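Local coordinates for protein short chain dehydrogenase (A0QTM2 homolog) (Mycobacterium thermoresistibile, PDB 3SC4) that probably catalyses NAD(P)-dependent oxidation or reduction of a still unidentified substrate, as a Rossmann-fold member of the short-chain dehydrogenase family, at residues D73-A85 / G122-C135. Residues are numbered along the deposited sequence; the frame is centred on the assembly and turned at random.
Sequences DIRDGDAVAAAVA and GIQVRGTYAVSQSC
Arg126 NH1 donates to the backbone O of Arg75 over 2.6 Å. The bond is bent, with an N-H...O angle of 131°, and the donor stands above the carbonyl plane. CG of Arg126 lies anti to its backbone N (chi1 -169°) and the chain runs extended to NE, which carries the guanidinium across to the 73-76 turn. A water at the edge of that group accepts from Arg126 NH2 (2.9 Å) and from Gly77 N, while NE forms a salt bridge with Asp118 of the second subunit.

Residues 73-76 form a type I beta turn, and within it Asp73 OD1 accepts from Arg75 N (3.0 Å), an Asx turn. Beside it Ile74 reaches over the 122-135 helix, where its CG1 lies 3.7 Å from Gly127 CA. Ile74 CG2 meets Ile123 CG1 at 3.9 Å, the two side chains crossing at about a right angle.

Further along, the axes of 77-85 and 122-135 approach to 9.5 Å at -36°. Val80 CG1 packs on Val131 CG2 (4.1 Å), and Val84 CG2 lies 4.0 Å from Cys135 SG. Phe13 of strand 11-15 touches Val84, Val131 and Cys135, placing both helices on one face of the Rossmann sheet. Chemically, the pairing is mostly apolar, with one arginine joining the turn's polar backbone to the dimer interface.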
ATOM      1  N   ASP B  73      -6.952  20.691   1.973  1.00 29.19           N
ATOM      2  CA  ASP B  73      -7.277  19.269   2.037  1.00 28.95           C
ATOM      3  C   ASP B  73      -6.183  18.453   1.326  1.00 28.28           C
ATOM      4  O   ASP B  73      -6.037  18.509   0.096  1.00 28.49           O
ATOM      5  CB  ASP B  73      -8.662  19.030   1.398  1.00 29.39           C
ATOM      6  CG  ASP B  73      -9.199  17.625   1.657  1.00 29.29           C
ATOM      7  OD1 ASP B  73      -8.415  16.768   2.114  1.00 28.47           O
ATOM      8  OD2 ASP B  73     -10.397  17.378   1.394  1.00 30.19           O
ATOM      9  N   ILE B  74      -5.432  17.689   2.102  1.00 27.68           N
ATOM     10  CA  ILE B  74      -4.374  16.814   1.563  1.00 28.10           C
ATOM     11  C   ILE B  74      -4.890  15.808   0.518  1.00 28.34           C
ATOM     12  O   ILE B  74      -4.104  15.217  -0.205  1.00 27.39           O
ATOM     13  CB  ILE B  74      -3.739  16.006   2.701  1.00 27.57           C
ATOM     14  CG1 ILE B  74      -2.530  15.200   2.248  1.00 26.89           C
ATOM     15  CG2 ILE B  74      -4.786  15.036   3.314  1.00 27.62           C
ATOM     16  CD1 ILE B  74      -1.784  14.547   3.444  1.00 25.34           C
ATOM     17  N   ARG B  75      -6.204  15.583   0.491  1.00 29.36           N
ATOM     18  CA  ARG B  75      -6.804  14.686  -0.485  0.50 29.79           C
ATOM     19  C   ARG B  75      -7.077  15.394  -1.798  1.00 30.72           C
ATOM     20  O   ARG B  75      -7.407  14.748  -2.779  1.00 31.58           O
ATOM     21  CB  ARG B  75      -8.089  14.062   0.062  0.50 30.01           C
ATOM     22  CG  ARG B  75      -7.843  12.850   0.957  0.50 29.97           C
ATOM     23  CD  ARG B  75      -9.097  12.486   1.732  0.50 31.65           C
ATOM     24  NE  ARG B  75      -9.722  13.652   2.353  0.50 33.62           N
ATOM     25  CZ  ARG B  75     -10.991  13.688   2.741  0.50 36.16           C
ATOM     26  NH1 ARG B  75     -11.768  12.625   2.568  0.50 37.56           N
ATOM     27  NH2 ARG B  75     -11.492  14.779   3.293  0.50 36.70           N
ATOM     28  N   ASP B  76      -6.922  16.721  -1.822  1.00 31.27           N
ATOM     29  CA  ASP B  76      -7.093  17.509  -3.044  1.00 31.88           C
ATOM     30  C   ASP B  76      -5.701  17.902  -3.504  1.00 31.06           C
ATOM     31  O   ASP B  76      -4.994  18.645  -2.822  1.00 30.94           O
ATOM     32  CB  ASP B  76      -7.985  18.725  -2.757  1.00 33.25           C
ATOM     33  CG  ASP B  76      -8.130  19.677  -3.938  1.00 35.32           C
ATOM     34  OD1 ASP B  76      -7.462  19.511  -4.971  1.00 35.77           O
ATOM     35  OD2 ASP B  76      -8.923  20.636  -3.805  1.00 39.56           O
ATOM     36  N   GLY B  77      -5.312  17.380  -4.657  1.00 30.27           N
ATOM     37  CA  GLY B  77      -3.957  17.521  -5.162  1.00 30.38           C
ATOM     38  C   GLY B  77      -3.595  18.948  -5.507  1.00 31.58           C
ATOM     39  O   GLY B  77      -2.441  19.363  -5.359  1.00 31.78           O
ATOM     40  N   ASP B  78      -4.584  19.703  -5.970  1.00 32.37           N
ATOM     41  CA  ASP B  78      -4.380  21.117  -6.267  1.00 33.41           C
ATOM     42  C   ASP B  78      -4.137  21.891  -4.980  1.00 32.31           C
ATOM     43  O   ASP B  78      -3.241  22.726  -4.936  1.00 32.24           O
ATOM     44  CB  ASP B  78      -5.563  21.681  -7.068  1.00 34.84           C
ATOM     45  CG  ASP B  78      -5.682  21.046  -8.473  1.00 36.67           C
ATOM     46  OD1 ASP B  78      -4.644  20.700  -9.066  1.00 37.65           O
ATOM     47  OD2 ASP B  78      -6.809  20.891  -8.990  1.00 39.12           O
ATOM     48  N   ALA B  79      -4.898  21.578  -3.927  1.00 30.95           N
ATOM     49  CA  ALA B  79      -4.723  22.254  -2.639  1.00 30.59           C
ATOM     50  C   ALA B  79      -3.334  21.976  -2.097  1.00 29.68           C
ATOM     51  O   ALA B  79      -2.699  22.877  -1.528  1.00 30.24           O
ATOM     52  CB  ALA B  79      -5.814  21.861  -1.607  1.00 29.44           C
ATOM     53  N   VAL B  80      -2.847  20.750  -2.310  1.00 28.37           N
ATOM     54  CA  VAL B  80      -1.503  20.402  -1.893  1.00 27.41           C
ATOM     55  C   VAL B  80      -0.489  21.237  -2.657  1.00 28.26           C
ATOM     56  O   VAL B  80       0.416  21.843  -2.044  1.00 28.91           O
ATOM     57  CB  VAL B  80      -1.216  18.883  -2.047  1.00 26.66           C
ATOM     58  CG1 VAL B  80       0.275  18.589  -1.860  1.00 25.81           C
ATOM     59  CG2 VAL B  80      -2.029  18.109  -1.036  1.00 24.22           C
ATOM     60  N   ALA B  81      -0.643  21.299  -3.978  1.00 28.60           N
ATOM     61  CA  ALA B  81       0.265  22.103  -4.817  1.00 29.39           C
ATOM     62  C   ALA B  81       0.240  23.556  -4.368  1.00 30.25           C
ATOM     63  O   ALA B  81       1.292  24.192  -4.261  1.00 31.13           O
ATOM     64  CB  ALA B  81      -0.109  22.006  -6.301  1.00 29.74           C
ATOM     65  N   ALA B  82      -0.955  24.078  -4.103  1.00 30.18           N
ATOM     66  CA  ALA B  82      -1.095  25.473  -3.678  1.00 31.08           C
ATOM     67  C   ALA B  82      -0.438  25.700  -2.322  1.00 30.60           C
ATOM     68  O   ALA B  82       0.217  26.722  -2.125  1.00 31.37           O
ATOM     69  CB  ALA B  82      -2.563  25.911  -3.655  1.00 31.45           C
ATOM     70  N   ALA B  83      -0.545  24.736  -1.406  1.00 29.27           N
ATOM     71  CA  ALA B  83       0.112  24.906  -0.105  1.00 28.84           C
ATOM     72  C   ALA B  83       1.645  24.900  -0.234  1.00 28.89           C
ATOM     73  O   ALA B  83       2.343  25.670   0.430  1.00 29.46           O
ATOM     74  CB  ALA B  83      -0.350  23.881   0.856  1.00 27.00           C
ATOM     75  N   VAL B  84       2.178  24.059  -1.107  1.00 28.57           N
ATOM     76  CA  VAL B  84       3.636  24.016  -1.289  1.00 28.61           C
ATOM     77  C   VAL B  84       4.173  25.304  -1.958  1.00 30.28           C
ATOM     78  O   VAL B  84       5.139  25.917  -1.466  1.00 30.19           O
ATOM     79  CB  VAL B  84       4.057  22.739  -2.050  1.00 27.89           C
ATOM     80  CG1 VAL B  84       5.468  22.877  -2.619  1.00 27.45           C
ATOM     81  CG2 VAL B  84       3.926  21.542  -1.117  1.00 24.23           C
ATOM     82  N   ALA B  85       3.519  25.713  -3.048  1.00 31.41           N
ATOM     83  CA  ALA B  85       3.798  27.001  -3.719  1.00 33.21           C
ATOM     84  C   ALA B  85       3.734  28.176  -2.752  1.00 34.64           C
ATOM     85  O   ALA B  85       4.513  29.121  -2.869  1.00 36.42           O
ATOM     86  CB  ALA B  85       2.829  27.236  -4.877  1.00 33.35           C
ATOM     87  N   GLY B 122      -6.629   7.744   1.246  1.00 19.17           N
ATOM     88  CA  GLY B 122      -6.520   9.097   0.698  1.00 19.20           C
ATOM     89  C   GLY B 122      -5.517   9.949   1.432  1.00 18.81           C
ATOM     90  O   GLY B 122      -4.615  10.526   0.833  1.00 19.36           O
ATOM     91  N   ILE B 123      -5.668  10.022   2.741  1.00 18.03           N
ATOM     92  CA  ILE B 123      -4.837  10.907   3.509  1.00 17.58           C
ATOM     93  C   ILE B 123      -3.413  10.358   3.636  1.00 17.00           C
ATOM     94  O   ILE B 123      -2.453  11.113   3.567  1.00 17.02           O
ATOM     95  CB  ILE B 123      -5.434  11.152   4.900  1.00 17.37           C
ATOM     96  CG1 ILE B 123      -6.732  11.966   4.767  1.00 18.45           C
ATOM     97  CG2 ILE B 123      -4.461  11.896   5.734  1.00 16.97           C
ATOM     98  CD1 ILE B 123      -7.527  12.137   6.075  1.00 16.99           C
ATOM     99  N   GLN B 124      -3.267   9.057   3.802  1.00 16.26           N
ATOM    100  CA  GLN B 124      -1.966   8.495   4.166  1.00 16.94           C
ATOM    101  C   GLN B 124      -1.113   7.995   2.996  1.00 16.93           C
ATOM    102  O   GLN B 124       0.091   8.284   2.936  1.00 17.46           O
ATOM    103  CB  GLN B 124      -2.132   7.394   5.236  1.00 16.49           C
ATOM    104  CG  GLN B 124      -2.366   7.994   6.610  1.00 18.13           C
ATOM    105  CD  GLN B 124      -3.042   7.086   7.641  1.00 19.72           C
ATOM    106  OE1 GLN B 124      -2.732   7.179   8.843  1.00 19.81           O
ATOM    107  NE2 GLN B 124      -3.989   6.257   7.199  1.00 16.05           N
ATOM    108  N   VAL B 125      -1.707   7.228   2.095  1.00 16.95           N
ATOM    109  CA  VAL B 125      -0.947   6.648   0.997  1.00 16.87           C
ATOM    110  C   VAL B 125      -0.904   7.668  -0.110  1.00 16.99           C
ATOM    111  O   VAL B 125       0.153   8.118  -0.489  1.00 17.36           O
ATOM    112  CB  VAL B 125      -1.568   5.373   0.480  1.00 17.00           C
ATOM    113  CG1 VAL B 125      -0.686   4.772  -0.585  1.00 16.68           C
ATOM    114  CG2 VAL B 125      -1.814   4.395   1.649  1.00 16.11           C
ATOM    115  N   ARG B 126      -2.064   8.073  -0.583  1.00 17.30           N
ATOM    116  CA  ARG B 126      -2.147   9.092  -1.611  1.00 17.83           C
ATOM    117  C   ARG B 126      -1.581  10.422  -1.103  1.00 17.40           C
ATOM    118  O   ARG B 126      -0.799  11.077  -1.789  1.00 17.32           O
ATOM    119  CB  ARG B 126      -3.587   9.245  -2.062  1.00 17.98           C
ATOM    120  CG  ARG B 126      -3.737  10.100  -3.306  1.00 21.85           C
ATOM    121  CD  ARG B 126      -5.177  10.136  -3.782  1.00 24.34           C
ATOM    122  NE  ARG B 126      -5.398  10.977  -4.964  1.00 26.02           N
ATOM    123  CZ  ARG B 126      -5.767  12.257  -4.938  1.00 29.39           C
ATOM    124  NH1 ARG B 126      -5.896  12.897  -3.783  1.00 30.95           N
ATOM    125  NH2 ARG B 126      -5.989  12.922  -6.082  1.00 30.23           N
ATOM    126  N   GLY B 127      -1.959  10.804   0.109  1.00 16.60           N
ATOM    127  CA  GLY B 127      -1.486  12.046   0.691  1.00 16.84           C
ATOM    128  C   GLY B 127       0.025  12.122   0.845  1.00 16.70           C
ATOM    129  O   GLY B 127       0.645  13.148   0.509  1.00 17.35           O
ATOM    130  N   THR B 128       0.638  11.052   1.344  1.00 15.73           N
ATOM    131  CA  THR B 128       2.095  11.051   1.498  1.00 15.63           C
ATOM    132  C   THR B 128       2.764  11.178   0.136  1.00 16.37           C
ATOM    133  O   THR B 128       3.794  11.859   0.010  1.00 17.08           O
ATOM    134  CB  THR B 128       2.584   9.804   2.235  1.00 15.20           C
ATOM    135  OG1 THR B 128       2.067   9.834   3.578  1.00 15.05           O
ATOM    136  CG2 THR B 128       4.121   9.724   2.256  1.00 12.43           C
ATOM    137  N   TYR B 129       2.166  10.541  -0.872  1.00 16.03           N
ATOM    138  CA  TYR B 129       2.663  10.609  -2.232  1.00 16.70           C
ATOM    139  C   TYR B 129       2.561  12.061  -2.758  1.00 17.72           C
ATOM    140  O   TYR B 129       3.554  12.645  -3.190  1.00 18.16           O
ATOM    141  CB  TYR B 129       1.874   9.639  -3.117  1.00 16.70           C
ATOM    142  CG  TYR B 129       2.370   9.544  -4.546  1.00 17.71           C
ATOM    143  CD1 TYR B 129       3.394   8.677  -4.884  1.00 17.63           C
ATOM    144  CD2 TYR B 129       1.813  10.311  -5.554  1.00 17.66           C
ATOM    145  CE1 TYR B 129       3.839   8.578  -6.183  1.00 17.28           C
ATOM    146  CE2 TYR B 129       2.279  10.231  -6.863  1.00 17.82           C
ATOM    147  CZ  TYR B 129       3.291   9.355  -7.159  1.00 16.56           C
ATOM    148  OH  TYR B 129       3.774   9.248  -8.428  1.00 16.25           O
ATOM    149  N   ALA B 130       1.365  12.645  -2.695  1.00 17.46           N
ATOM    150  CA  ALA B 130       1.128  13.997  -3.245  1.00 18.15           C
ATOM    151  C   ALA B 130       1.981  15.072  -2.544  1.00 18.01           C
ATOM    152  O   ALA B 130       2.641  15.882  -3.189  1.00 17.97           O
ATOM    153  CB  ALA B 130      -0.362  14.348  -3.160  1.00 17.43           C
ATOM    154  N   VAL B 131       1.977  15.056  -1.220  1.00 17.54           N
ATOM    155  CA  VAL B 131       2.780  16.001  -0.460  1.00 18.20           C
ATOM    156  C   VAL B 131       4.275  15.849  -0.791  1.00 18.79           C
ATOM    157  O   VAL B 131       4.945  16.859  -1.044  1.00 19.61           O
ATOM    158  CB  VAL B 131       2.550  15.827   1.065  1.00 18.17           C
ATOM    159  CG1 VAL B 131       3.678  16.445   1.879  1.00 17.66           C
ATOM    160  CG2 VAL B 131       1.200  16.421   1.470  1.00 18.02           C
ATOM    161  N   SER B 132       4.782  14.605  -0.794  1.00 17.97           N
ATOM    162  CA  SER B 132       6.194  14.362  -1.049  1.00 18.56           C
ATOM    163  C   SER B 132       6.556  14.770  -2.463  1.00 19.82           C
ATOM    164  O   SER B 132       7.542  15.430  -2.671  1.00 20.58           O
ATOM    165  CB  SER B 132       6.588  12.892  -0.810  1.00 18.38           C
ATOM    166  OG  SER B 132       6.423  12.479   0.556  1.00 18.42           O
ATOM    167  N   GLN B 133       5.735  14.397  -3.437  1.00 20.64           N
ATOM    168  CA  GLN B 133       5.990  14.715  -4.822  1.00 21.61           C
ATOM    169  C   GLN B 133       6.059  16.201  -5.022  1.00 23.41           C
ATOM    170  O   GLN B 133       6.907  16.721  -5.771  1.00 25.04           O
ATOM    171  CB  GLN B 133       4.875  14.164  -5.702  1.00 21.73           C
ATOM    172  CG  GLN B 133       5.010  14.473  -7.199  1.00 21.24           C
ATOM    173  CD  GLN B 133       3.766  14.043  -7.955  1.00 21.33           C
ATOM    174  OE1 GLN B 133       2.690  14.609  -7.761  1.00 21.57           O
ATOM    175  NE2 GLN B 133       3.898  13.022  -8.799  1.00 17.03           N
ATOM    176  N   SER B 134       5.143  16.899  -4.383  1.00 23.69           N
ATOM    177  CA  SER B 134       5.051  18.322  -4.612  1.00 25.01           C
ATOM    178  C   SER B 134       6.225  19.053  -3.947  1.00 25.54           C
ATOM    179  O   SER B 134       6.706  20.055  -4.478  1.00 26.91           O
ATOM    180  CB  SER B 134       3.700  18.841  -4.140  1.00 24.88           C
ATOM    181  OG  SER B 134       3.655  20.235  -4.236  1.00 26.24           O
ATOM    182  N   CYS B 135       6.700  18.534  -2.813  1.00 24.74           N
ATOM    183  CA  CYS B 135       7.853  19.114  -2.127  1.00 24.93           C
ATOM    184  C   CYS B 135       9.191  18.879  -2.849  1.00 25.42           C
ATOM    185  O   CYS B 135      10.066  19.753  -2.838  1.00 26.04           O
ATOM    186  CB  CYS B 135       7.951  18.571  -0.698  1.00 24.52           C
ATOM    187  SG  CYS B 135       6.796  19.333   0.511  1.00 25.10           S
TER
HETATM  188  O   HOH W   1      -6.829  15.633  -6.732  1.00 21.57           O